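Local structure of MsStt7d protein (Micromonas, 4IX5) at residues T80-M85 with A112-N117; A172-A177 with L184-L189; G31-V36 with V48-K53. The protein probably acts as a protein kinase that binds ATP with metal ions, the chain described being its kinase-domain portion. One frame throughout, in Å; residues are numbered along the deposited sequence.

Interaction 1. Residues T80-M85 with A112-N117; sequences TCARFM and ANEGEN. With ANP (phosphoaminophosphonic acid-adenylate ester), chain G.
OE2 of E114 is gripped twice, by the backbone N of R83 at 2.9 Å and by a water that gives it a proton. The R83 N-H points almost straight at it (N-H...O angle 170°) and reaches it on the anti side of the carboxylate. The same water accepts from R83 NE and sits at the edge of the guanidinium, in its plane, so arginine and glutamate are joined through water: R83 NE and E114 OE2 are 5.0 Å apart. E114 CG, anti to the carbonyl carbon (chi1 -62°), packs on A82 CB at 3.7 Å, and the bend at chi2 then turns the carboxylate toward R83. Its other oxygen, OE1, forms a salt bridge with K185.

A second backbone bond, A112 N to R83 O at 3.0 Å, lies in the carbonyl plane and ties the loop before strand 84-90 to the end of strand 106-112. This is the hinge of a protein kinase, the link between the two lobes, and it reads the adenine edge of the bound ATP analogue. A112 O accepts from N6 of the analogue, and E114 N donates to its N1 at 3.0 Å. A82 CB closes on the same N6 at 3.3 Å.

Beyond the adenine, N113 OD1 accepts from G115 N, an Asx turn that curls the hinge and leaves OD1 beside C2 of the base. N113 ND2 in turn donates to E116 OE1, tilted from its own amide plane. On the outer side, A112 CB lies over one face of the R83 guanidinium, 3.5 Å from NH2; the arginine chain folds back at chi3 (60°) to lay that face there. M85 SD packs 3.5 Å from A112 N, against the hinge backbone where it leaves the sheet.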
loop_
_atom_site.group_PDB
_atom_site.type_symbol
_atom_site.label_atom_id
_atom_site.label_comp_id
_atom_site.label_asym_id
_atom_site.label_seq_id
_atom_site.Cartn_x
_atom_site.Cartn_y
_atom_site.Cartn_z
ATOM N N THR B 80 19.334 15.670 -7.248
ATOM C CA THR B 80 18.634 14.697 -8.071
ATOM C C THR B 80 17.223 14.479 -7.540
ATOM O O THR B 80 16.285 14.270 -8.305
ATOM C CB THR B 80 19.368 13.345 -8.128
ATOM O OG1 THR B 80 19.561 12.840 -6.800
ATOM C CG2 THR B 80 20.724 13.500 -8.822
ATOM N N CYS B 81 17.088 14.547 -6.221
ATOM C CA CYS B 81 15.833 14.220 -5.547
ATOM C C CYS B 81 15.393 15.351 -4.612
ATOM O O CYS B 81 16.161 16.280 -4.359
ATOM C CB CYS B 81 15.998 12.927 -4.751
ATOM S SG CYS B 81 16.520 11.495 -5.729
ATOM N N ALA B 82 14.164 15.269 -4.103
ATOM C CA ALA B 82 13.680 16.212 -3.096
ATOM C C ALA B 82 14.692 16.318 -1.955
ATOM O O ALA B 82 15.242 15.316 -1.495
ATOM C CB ALA B 82 12.335 15.764 -2.547
ATOM N N ARG B 83 14.942 17.546 -1.504
ATOM C CA ARG B 83 15.955 17.784 -0.486
ATOM C C ARG B 83 15.558 17.109 0.807
ATOM O O ARG B 83 14.484 17.365 1.327
ATOM C CB ARG B 83 16.156 19.288 -0.269
ATOM C CG ARG B 83 16.954 19.647 0.986
ATOM C CD ARG B 83 17.426 21.103 0.954
ATOM N NE ARG B 83 16.326 22.064 0.872
ATOM C CZ ARG B 83 15.772 22.665 1.925
ATOM N NH1 ARG B 83 16.214 22.409 3.153
ATOM N NH2 ARG B 83 14.776 23.529 1.748
ATOM N N PHE B 84 16.435 16.245 1.301
ATOM C CA PHE B 84 16.161 15.451 2.500
ATOM C C PHE B 84 16.589 16.217 3.736
ATOM O O PHE B 84 17.726 16.693 3.826
ATOM C CB PHE B 84 16.899 14.115 2.395
ATOM C CG PHE B 84 16.710 13.198 3.568
ATOM C CD1 PHE B 84 15.446 12.808 3.987
ATOM C CD2 PHE B 84 17.822 12.684 4.228
ATOM C CE1 PHE B 84 15.295 11.942 5.064
ATOM C CE2 PHE B 84 17.677 11.815 5.301
ATOM C CZ PHE B 84 16.415 11.438 5.712
ATOM N N MET B 85 15.671 16.334 4.693
ATOM C CA MET B 85 15.909 17.150 5.884
ATOM C C MET B 85 16.103 16.301 7.132
ATOM O O MET B 85 16.267 16.829 8.233
ATOM C CB MET B 85 14.774 18.161 6.079
ATOM C CG MET B 85 14.575 19.087 4.870
ATOM S SD MET B 85 13.249 20.315 5.053
ATOM C CE MET B 85 13.970 21.384 6.319
ATOM N N ALA B 112 12.069 18.911 2.039
ATOM C CA ALA B 112 11.517 20.174 1.566
ATOM C C ALA B 112 10.325 19.896 0.667
ATOM O O ALA B 112 10.354 18.952 -0.115
ATOM C CB ALA B 112 12.562 20.933 0.773
ATOM N N ASN B 113 9.284 20.715 0.766
ATOM C CA ASN B 113 8.234 20.702 -0.238
ATOM C C ASN B 113 8.789 21.333 -1.516
ATOM O O ASN B 113 9.083 22.536 -1.552
ATOM C CB ASN B 113 7.010 21.474 0.247
ATOM C CG ASN B 113 5.829 21.340 -0.694
ATOM O OD1 ASN B 113 5.996 21.318 -1.915
ATOM N ND2 ASN B 113 4.622 21.248 -0.132
ATOM N N GLU B 114 8.976 20.521 -2.552
ATOM C CA GLU B 114 9.641 21.001 -3.755
ATOM C C GLU B 114 8.667 21.632 -4.750
ATOM O O GLU B 114 9.094 22.204 -5.747
ATOM C CB GLU B 114 10.413 19.875 -4.453
ATOM C CG GLU B 114 11.530 19.264 -3.615
ATOM C CD GLU B 114 12.790 20.124 -3.570
ATOM O OE1 GLU B 114 12.888 21.096 -4.346
ATOM O OE2 GLU B 114 13.698 19.815 -2.764
ATOM N N GLY B 115 7.370 21.539 -4.479
ATOM C CA GLY B 115 6.366 22.132 -5.348
ATOM C C GLY B 115 5.034 21.419 -5.248
ATOM O O GLY B 115 4.980 20.237 -4.906
ATOM N N GLU B 116 3.951 22.124 -5.550
ATOM C CA GLU B 116 2.621 21.563 -5.352
ATOM C C GLU B 116 2.186 20.653 -6.498
ATOM O O GLU B 116 1.133 20.021 -6.434
ATOM C CB GLU B 116 1.589 22.670 -5.104
ATOM C CG GLU B 116 1.574 23.154 -3.660
ATOM C CD GLU B 116 1.420 22.006 -2.671
ATOM O OE1 GLU B 116 2.083 22.028 -1.612
ATOM O OE2 GLU B 116 0.634 21.076 -2.954
ATOM N N ASN B 117 2.967 20.578 -7.569
ATOM C CA ASN B 117 2.517 19.803 -8.728
ATOM C C ASN B 117 3.540 18.803 -9.277
ATOM O O ASN B 117 4.725 19.116 -9.414
ATOM C CB ASN B 117 2.017 20.734 -9.840
ATOM C CG ASN B 117 0.745 21.474 -9.456
ATOM O OD1 ASN B 117 -0.270 20.861 -9.126
ATOM N ND2 ASN B 117 0.801 22.800 -9.490
HETATM P PG ANP G . 1.777 8.447 -3.326
HETATM O O1G ANP G . 1.099 7.155 -3.548
HETATM O O2G ANP G . 3.015 8.541 -4.338
HETATM O O3G ANP G . 0.718 9.602 -3.639
HETATM P PB ANP G . 3.889 7.673 -1.342
HETATM O O1B ANP G . 3.733 6.860 -0.113
HETATM O O2B ANP G . 4.289 6.741 -2.599
HETATM N N3B ANP G . 2.408 8.537 -1.704
HETATM P PA ANP G . 5.575 9.842 -2.090
HETATM O O1A ANP G . 6.916 10.252 -1.545
HETATM O O2A ANP G . 5.489 9.278 -3.485
HETATM O O3A ANP G . 5.044 8.746 -1.040
HETATM O "O5'" ANP G . 4.555 11.081 -2.008
HETATM C "C5'" ANP G . 3.145 10.979 -2.233
HETATM C "C4'" ANP G . 2.520 12.348 -2.479
HETATM O "O4'" ANP G . 3.227 13.353 -1.753
HETATM C "C3'" ANP G . 2.596 12.739 -3.942
HETATM O "O3'" ANP G . 1.407 13.408 -4.320
HETATM C "C2'" ANP G . 3.654 13.798 -4.017
HETATM O "O2'" ANP G . 3.164 14.790 -4.903
HETATM C "C1'" ANP G . 3.747 14.361 -2.614
HETATM N N9 ANP G . 5.155 14.624 -2.267
HETATM C C8 ANP G . 6.043 13.713 -1.854
HETATM N N7 ANP G . 7.249 14.262 -1.614
HETATM C C5 ANP G . 7.136 15.564 -1.884
HETATM C C6 ANP G . 8.038 16.726 -1.850
HETATM N N6 ANP G . 9.314 16.574 -1.456
HETATM N N1 ANP G . 7.534 17.913 -2.203
HETATM C C2 ANP G . 6.264 18.063 -2.594
HETATM N N3 ANP G . 5.389 17.051 -2.660
HETATM C C4 ANP G . 5.761 15.803 -2.326
HETATM O O HOH W 1 15.016 22.113 -1.769
#

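Interaction 2. Residues A172-A177 with L184-L189; sequences ANLIAA and LKLIDL. With MG (magnesium ion), chain F; ANP (phosphoaminophosphonic acid-adenylate ester), chain G.
The hairpin of strands 174-176 and 184-186 runs directly into the metal site of the kinase, its second strand leading into the D188-L189-G190 segment, which corresponds to the DFG motif of the family. N173 and D188 meet at one magnesium ion, which N173 OD1 binds at 2.5 Å and D188 OD2 at 2.6 Å. Oxygens O2G and O2A of the ATP analogue and a water are further ligands. The amide and carboxylate planes stand 88° apart, each offering one oxygen to the ion. Second-shell bonds fix both groups: N173 ND2 donates to D168 O, and D188 OD1 accepts from G190 N. With chi1 at -168° the D188 carboxylate swings away from its own backbone N and toward the ion.

Behind the site, the strands pair antiparallel, their axes 4.6 Å apart at closest approach. I175 and K185 form a hydrogen-bonded pair with two N-H...O bonds, and I187 N donates to N173 O from above the carbonyl plane. Side chains then divide between two faces. I175 CD1, on the face shared with K185, reaches 3.4 Å from C2 of the adenine; just past the strand, I187 CG2 meets the same methyl, the two isoleucines crossing at about a right angle. I187 CD1 touches the ribose, and both floor the nucleotide pocket. Further along, the extended K185 chain lies against A177 CB, and its NZ ends between the carboxylates of E114 and D180. On the other face, L174 and L186 lie side by side, CD2 to CD2 at 3.6 Å, and L184 CD2 packs on A176. These leucines rest against helix 141-161, L174 and L184 also touching V119 of helix 119-125.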
loop_
_atom_site.group_PDB
_atom_site.type_symbol
_atom_site.label_atom_id
_atom_site.label_comp_id
_atom_site.label_asym_id
_atom_site.label_seq_id
_atom_site.Cartn_x
_atom_site.Cartn_y
_atom_site.Cartn_z
ATOM N N ALA B 172 4.566 10.720 -11.956
ATOM C CA ALA B 172 4.029 10.958 -10.622
ATOM C C ALA B 172 5.118 11.172 -9.577
ATOM O O ALA B 172 4.864 11.738 -8.510
ATOM C CB ALA B 172 3.127 9.800 -10.204
ATOM N N ASN B 173 6.324 10.701 -9.872
ATOM C CA ASN B 173 7.441 10.852 -8.934
ATOM C C ASN B 173 8.455 11.886 -9.416
ATOM O O ASN B 173 9.640 11.810 -9.093
ATOM C CB ASN B 173 8.111 9.499 -8.667
ATOM C CG ASN B 173 7.360 8.686 -7.620
ATOM O OD1 ASN B 173 6.635 9.255 -6.809
ATOM N ND2 ASN B 173 7.538 7.373 -7.626
ATOM N N LEU B 174 7.975 12.842 -10.201
ATOM C CA LEU B 174 8.791 13.980 -10.624
ATOM C C LEU B 174 8.059 15.263 -10.248
ATOM O O LEU B 174 6.848 15.392 -10.467
ATOM C CB LEU B 174 9.048 13.927 -12.136
ATOM C CG LEU B 174 9.987 12.812 -12.607
ATOM C CD1 LEU B 174 9.840 12.574 -14.099
ATOM C CD2 LEU B 174 11.437 13.160 -12.264
ATOM N N ILE B 175 8.795 16.223 -9.687
ATOM C CA ILE B 175 8.228 17.529 -9.398
ATOM C C ILE B 175 9.070 18.598 -10.084
ATOM O O ILE B 175 10.290 18.550 -10.017
ATOM C CB ILE B 175 8.225 17.801 -7.879
ATOM C CG1 ILE B 175 7.328 16.785 -7.174
ATOM C CG2 ILE B 175 7.777 19.237 -7.572
ATOM C CD1 ILE B 175 7.267 16.992 -5.672
ATOM N N ALA B 176 8.421 19.552 -10.747
ATOM C CA ALA B 176 9.131 20.689 -11.326
ATOM C C ALA B 176 9.368 21.678 -10.200
ATOM O O ALA B 176 8.428 22.305 -9.726
ATOM C CB ALA B 176 8.300 21.327 -12.429
ATOM N N ALA B 177 10.618 21.794 -9.764
ATOM C CA ALA B 177 10.933 22.513 -8.538
ATOM C C ALA B 177 10.985 24.016 -8.789
ATOM O O ALA B 177 11.968 24.530 -9.309
ATOM C CB ALA B 177 12.252 22.012 -7.957
ATOM N N LEU B 184 13.443 19.483 -12.876
ATOM C CA LEU B 184 12.758 18.305 -12.303
ATOM C C LEU B 184 13.593 17.653 -11.212
ATOM O O LEU B 184 14.810 17.517 -11.339
ATOM C CB LEU B 184 12.448 17.256 -13.368
ATOM C CG LEU B 184 11.564 17.689 -14.544
ATOM C CD1 LEU B 184 11.177 16.456 -15.387
ATOM C CD2 LEU B 184 10.327 18.433 -14.074
ATOM N N LYS B 185 12.920 17.261 -10.134
ATOM C CA LYS B 185 13.546 16.486 -9.082
ATOM C C LYS B 185 12.721 15.219 -8.883
ATOM O O LYS B 185 11.497 15.249 -8.971
ATOM C CB LYS B 185 13.569 17.276 -7.776
ATOM C CG LYS B 185 14.507 18.493 -7.816
ATOM C CD LYS B 185 14.587 19.157 -6.470
ATOM C CE LYS B 185 15.467 20.397 -6.537
ATOM N NZ LYS B 185 15.536 21.090 -5.202
ATOM N N LEU B 186 13.398 14.108 -8.641
ATOM C CA LEU B 186 12.720 12.862 -8.321
ATOM C C LEU B 186 12.262 12.892 -6.881
ATOM O O LEU B 186 12.906 13.504 -6.034
ATOM C CB LEU B 186 13.659 11.676 -8.533
ATOM C CG LEU B 186 13.919 11.290 -9.996
ATOM C CD1 LEU B 186 15.270 10.601 -10.136
ATOM C CD2 LEU B 186 12.782 10.378 -10.491
ATOM N N ILE B 187 11.138 12.236 -6.607
ATOM C CA ILE B 187 10.744 11.985 -5.221
ATOM C C ILE B 187 10.572 10.488 -5.011
ATOM O O ILE B 187 10.543 9.710 -5.972
ATOM C CB ILE B 187 9.437 12.723 -4.826
ATOM C CG1 ILE B 187 8.321 12.358 -5.804
ATOM C CG2 ILE B 187 9.679 14.241 -4.803
ATOM C CD1 ILE B 187 6.914 12.627 -5.277
ATOM N N ASP B 188 10.435 10.092 -3.746
ATOM C CA ASP B 188 10.031 8.736 -3.387
ATOM C C ASP B 188 11.084 7.674 -3.673
ATOM O O ASP B 188 11.003 6.944 -4.658
ATOM C CB ASP B 188 8.689 8.363 -4.032
ATOM C CG ASP B 188 8.102 7.080 -3.453
ATOM O OD1 ASP B 188 8.639 6.563 -2.438
ATOM O OD2 ASP B 188 7.099 6.593 -4.007
ATOM N N LEU B 189 12.061 7.584 -2.781
ATOM C CA LEU B 189 13.067 6.530 -2.852
ATOM C C LEU B 189 12.635 5.289 -2.076
ATOM O O LEU B 189 13.460 4.456 -1.712
ATOM C CB LEU B 189 14.409 7.051 -2.325
ATOM C CG LEU B 189 15.020 8.174 -3.172
ATOM C CD1 LEU B 189 16.000 8.977 -2.317
ATOM C CD2 LEU B 189 15.693 7.588 -4.412
HETATM MG MG MG F . 5.264 8.050 -5.042
HETATM P PG ANP G . 1.777 8.447 -3.326
HETATM O O1G ANP G . 1.099 7.155 -3.548
HETATM O O2G ANP G . 3.015 8.541 -4.338
HETATM O O3G ANP G . 0.718 9.602 -3.639
HETATM P PB ANP G . 3.889 7.673 -1.342
HETATM O O1B ANP G . 3.733 6.860 -0.113
HETATM O O2B ANP G . 4.289 6.741 -2.599
HETATM N N3B ANP G . 2.408 8.537 -1.704
HETATM P PA ANP G . 5.575 9.842 -2.090
HETATM O O1A ANP G . 6.916 10.252 -1.545
HETATM O O2A ANP G . 5.489 9.278 -3.485
HETATM O O3A ANP G . 5.044 8.746 -1.040
HETATM O "O5'" ANP G . 4.555 11.081 -2.008
HETATM C "C5'" ANP G . 3.145 10.979 -2.233
HETATM C "C4'" ANP G . 2.520 12.348 -2.479
HETATM O "O4'" ANP G . 3.227 13.353 -1.753
HETATM C "C3'" ANP G . 2.596 12.739 -3.942
HETATM O "O3'" ANP G . 1.407 13.408 -4.320
HETATM C "C2'" ANP G . 3.654 13.798 -4.017
HETATM O "O2'" ANP G . 3.164 14.790 -4.903
HETATM C "C1'" ANP G . 3.747 14.361 -2.614
HETATM N N9 ANP G . 5.155 14.624 -2.267
HETATM C C8 ANP G . 6.043 13.713 -1.854
HETATM N N7 ANP G . 7.249 14.262 -1.614
HETATM C C5 ANP G . 7.136 15.564 -1.884
HETATM C C6 ANP G . 8.038 16.726 -1.850
HETATM N N6 ANP G . 9.314 16.574 -1.456
HETATM N N1 ANP G . 7.534 17.913 -2.203
HETATM C C2 ANP G . 6.264 18.063 -2.594
HETATM N N3 ANP G . 5.389 17.051 -2.660
HETATM C C4 ANP G . 5.761 15.803 -2.326
HETATM O O HOH W 2 3.187 7.963 -6.453
#

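Interaction 3. Residues G31-V36 with V48-K53; sequences GNFGTV and VLKNAK. With ANP (phosphoaminophosphonic acid-adenylate ester), chain G.
The glycine-rich loop, between strands 21-30 and 34-41, meets the ATP-site lysine of the kinase N-lobe where strand 34-41 pairs with 45-52. T35 and N51 form the antiparallel hydrogen-bonded pair, T35 N to N51 O at 3.0 Å with the return bond alongside; K53 N reaches F33 O almost straight (2.8 Å, N-H...O angle 177°).

K50 is extended throughout, CG anti to its backbone N (chi1 178°), and passes G34, whose lack of a side chain leaves room for CE. K50 NZ stands 4.2 Å from the F33 ring centroid, 35° off the normal: an off-centre cation-pi contact, with CZ the nearest ring atom at 3.6 Å. One water accepts from K50 NZ and F33 N and donates to O1B of the ATP analogue, while E66 forms a salt bridge with NZ. A methionine in place of K50 would probably leave E66 without its charge partner and the bridging water without one of its donors.

V36 CG2 lies 3.3 Å from O3A of the ATP analogue, and V48 CG2 packs 3.4 Å from its N6, roofing the nucleotide. On the opposite face another water links T35 OG1, N51 OD1 and A52 O. Helix 59-76 flanks F33 and K50, strand 106-112 borders V48 to N51, and strand 21-30 lines V36; K53 also touches the second subunit.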
loop_
_atom_site.group_PDB
_atom_site.type_symbol
_atom_site.label_atom_id
_atom_site.label_comp_id
_atom_site.label_asym_id
_atom_site.label_seq_id
_atom_site.Cartn_x
_atom_site.Cartn_y
_atom_site.Cartn_z
ATOM N N GLY B 31 1.149 5.583 0.022
ATOM C CA GLY B 31 1.957 4.706 -0.801
ATOM C C GLY B 31 1.728 3.265 -0.419
ATOM O O GLY B 31 0.657 2.906 0.073
ATOM N N ASN B 32 2.737 2.436 -0.639
ATOM C CA ASN B 32 2.619 1.024 -0.327
ATOM C C ASN B 32 2.828 0.758 1.158
ATOM O O ASN B 32 2.140 -0.078 1.748
ATOM C CB ASN B 32 3.599 0.205 -1.168
ATOM C CG ASN B 32 3.190 0.137 -2.633
ATOM O OD1 ASN B 32 2.013 0.284 -2.964
ATOM N ND2 ASN B 32 4.160 -0.084 -3.513
ATOM N N PHE B 33 3.768 1.475 1.767
ATOM C CA PHE B 33 4.113 1.188 3.147
ATOM C C PHE B 33 4.125 2.415 4.051
ATOM O O PHE B 33 4.450 2.299 5.224
ATOM C CB PHE B 33 5.458 0.447 3.246
ATOM C CG PHE B 33 6.647 1.263 2.784
ATOM C CD1 PHE B 33 7.299 2.135 3.656
ATOM C CD2 PHE B 33 7.125 1.141 1.488
ATOM C CE1 PHE B 33 8.398 2.878 3.232
ATOM C CE2 PHE B 33 8.221 1.881 1.060
ATOM C CZ PHE B 33 8.856 2.749 1.933
ATOM N N GLY B 34 3.766 3.576 3.510
ATOM C CA GLY B 34 3.843 4.821 4.271
ATOM C C GLY B 34 2.787 5.845 3.886
ATOM O O GLY B 34 2.056 5.661 2.909
ATOM N N THR B 35 2.703 6.916 4.664
ATOM C CA THR B 35 1.751 7.991 4.449
ATOM C C THR B 35 2.470 9.336 4.505
ATOM O O THR B 35 3.286 9.579 5.395
ATOM C CB THR B 35 0.671 7.962 5.529
ATOM O OG1 THR B 35 0.138 6.634 5.626
ATOM C CG2 THR B 35 -0.447 8.943 5.193
ATOM N N VAL B 36 2.173 10.193 3.532
ATOM C CA VAL B 36 2.817 11.486 3.415
ATOM C C VAL B 36 1.834 12.605 3.758
ATOM O O VAL B 36 0.667 12.564 3.369
ATOM C CB VAL B 36 3.351 11.701 1.982
ATOM C CG1 VAL B 36 3.931 13.069 1.856
ATOM C CG2 VAL B 36 4.385 10.646 1.630
ATOM N N VAL B 48 7.384 18.220 3.640
ATOM C CA VAL B 48 6.559 17.022 3.547
ATOM C C VAL B 48 7.113 15.996 4.518
ATOM O O VAL B 48 8.325 15.909 4.742
ATOM C CB VAL B 48 6.479 16.448 2.118
ATOM C CG1 VAL B 48 5.818 17.459 1.193
ATOM C CG2 VAL B 48 7.860 16.071 1.619
ATOM N N LEU B 49 6.204 15.238 5.119
ATOM C CA LEU B 49 6.534 14.343 6.216
ATOM C C LEU B 49 5.975 12.974 5.892
ATOM O O LEU B 49 4.851 12.873 5.380
ATOM C CB LEU B 49 5.856 14.853 7.479
ATOM C CG LEU B 49 6.377 16.201 7.962
ATOM C CD1 LEU B 49 5.292 17.017 8.666
ATOM C CD2 LEU B 49 7.572 15.954 8.866
ATOM N N LYS B 50 6.745 11.925 6.165
ATOM C CA LYS B 50 6.287 10.556 5.903
ATOM C C LYS B 50 6.486 9.677 7.120
ATOM O O LYS B 50 7.554 9.692 7.730
ATOM C CB LYS B 50 7.046 9.943 4.708
ATOM C CG LYS B 50 6.667 8.488 4.391
ATOM C CD LYS B 50 7.341 7.987 3.101
ATOM C CE LYS B 50 6.778 6.621 2.699
ATOM N NZ LYS B 50 7.478 6.061 1.500
ATOM N N ASN B 51 5.462 8.898 7.465
ATOM C CA ASN B 51 5.626 7.845 8.452
ATOM C C ASN B 51 5.228 6.494 7.854
ATOM O O ASN B 51 4.782 6.424 6.706
ATOM C CB ASN B 51 4.861 8.161 9.761
ATOM C CG ASN B 51 3.359 8.009 9.627
ATOM O OD1 ASN B 51 2.821 7.969 8.526
ATOM N ND2 ASN B 51 2.673 7.931 10.767
ATOM N N ALA B 52 5.410 5.422 8.622
ATOM C CA ALA B 52 5.063 4.083 8.158
ATOM C C ALA B 52 3.591 3.816 8.368
ATOM O O ALA B 52 2.980 4.337 9.293
ATOM C CB ALA B 52 5.877 3.049 8.886
ATOM N N LYS B 53 3.018 2.993 7.498
ATOM C CA LYS B 53 1.691 2.447 7.751
ATOM C C LYS B 53 1.749 1.374 8.837
ATOM O O LYS B 53 2.526 0.417 8.744
ATOM C CB LYS B 53 1.109 1.870 6.462
ATOM C CG LYS B 53 0.666 2.970 5.520
ATOM C CD LYS B 53 0.366 2.422 4.143
ATOM C CE LYS B 53 -1.124 2.392 3.890
ATOM N NZ LYS B 53 -1.408 1.985 2.491
HETATM P PG ANP G . 1.777 8.447 -3.326
HETATM O O1G ANP G . 1.099 7.155 -3.548
HETATM O O2G ANP G . 3.015 8.541 -4.338
HETATM O O3G ANP G . 0.718 9.602 -3.639
HETATM P PB ANP G . 3.889 7.673 -1.342
HETATM O O1B ANP G . 3.733 6.860 -0.113
HETATM O O2B ANP G . 4.289 6.741 -2.599
HETATM N N3B ANP G . 2.408 8.537 -1.704
HETATM P PA ANP G . 5.575 9.842 -2.090
HETATM O O1A ANP G . 6.916 10.252 -1.545
HETATM O O2A ANP G . 5.489 9.278 -3.485
HETATM O O3A ANP G . 5.044 8.746 -1.040
HETATM O "O5'" ANP G . 4.555 11.081 -2.008
HETATM C "C5'" ANP G . 3.145 10.979 -2.233
HETATM C "C4'" ANP G . 2.520 12.348 -2.479
HETATM O "O4'" ANP G . 3.227 13.353 -1.753
HETATM C "C3'" ANP G . 2.596 12.739 -3.942
HETATM O "O3'" ANP G . 1.407 13.408 -4.320
HETATM C "C2'" ANP G . 3.654 13.798 -4.017
HETATM O "O2'" ANP G . 3.164 14.790 -4.903
HETATM C "C1'" ANP G . 3.747 14.361 -2.614
HETATM N N9 ANP G . 5.155 14.624 -2.267
HETATM C C8 ANP G . 6.043 13.713 -1.854
HETATM N N7 ANP G . 7.249 14.262 -1.614
HETATM C C5 ANP G . 7.136 15.564 -1.884
HETATM C C6 ANP G . 8.038 16.726 -1.850
HETATM N N6 ANP G . 9.314 16.574 -1.456
HETATM N N1 ANP G . 7.534 17.913 -2.203
HETATM C C2 ANP G . 6.264 18.063 -2.594
HETATM N N3 ANP G . 5.389 17.051 -2.660
HETATM C C4 ANP G . 5.761 15.803 -2.326
HETATM O O HOH W 3 -0.842 -0.463 1.895
HETATM O O HOH W 4 5.119 4.171 0.583
HETATM O O HOH W 5 0.708 6.148 8.236
#

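The three contacts enclose one nucleotide from different sides: interaction 1 holds the adenine edge, interaction 2 the floor and the metal, interaction 3 the roof and the phosphates. Interactions 1 and 2 are buried and touch, their centres about 7 Å apart, through a charged pair and a probable A82 N to L186 O bond. Interaction 3, only partly buried, shares the N-lobe sheet with interaction 1; its centre lies about 15 to 16 Å from theirs, yet V48 packs on A112 and K50 NZ approaches D188. Interactions 2 and 3 rest on antiparallel strand pairing, the first adding metal ligands and apolar packing, the second a cation-pi contact; interaction 1 relies on single backbone and carboxylate bonds.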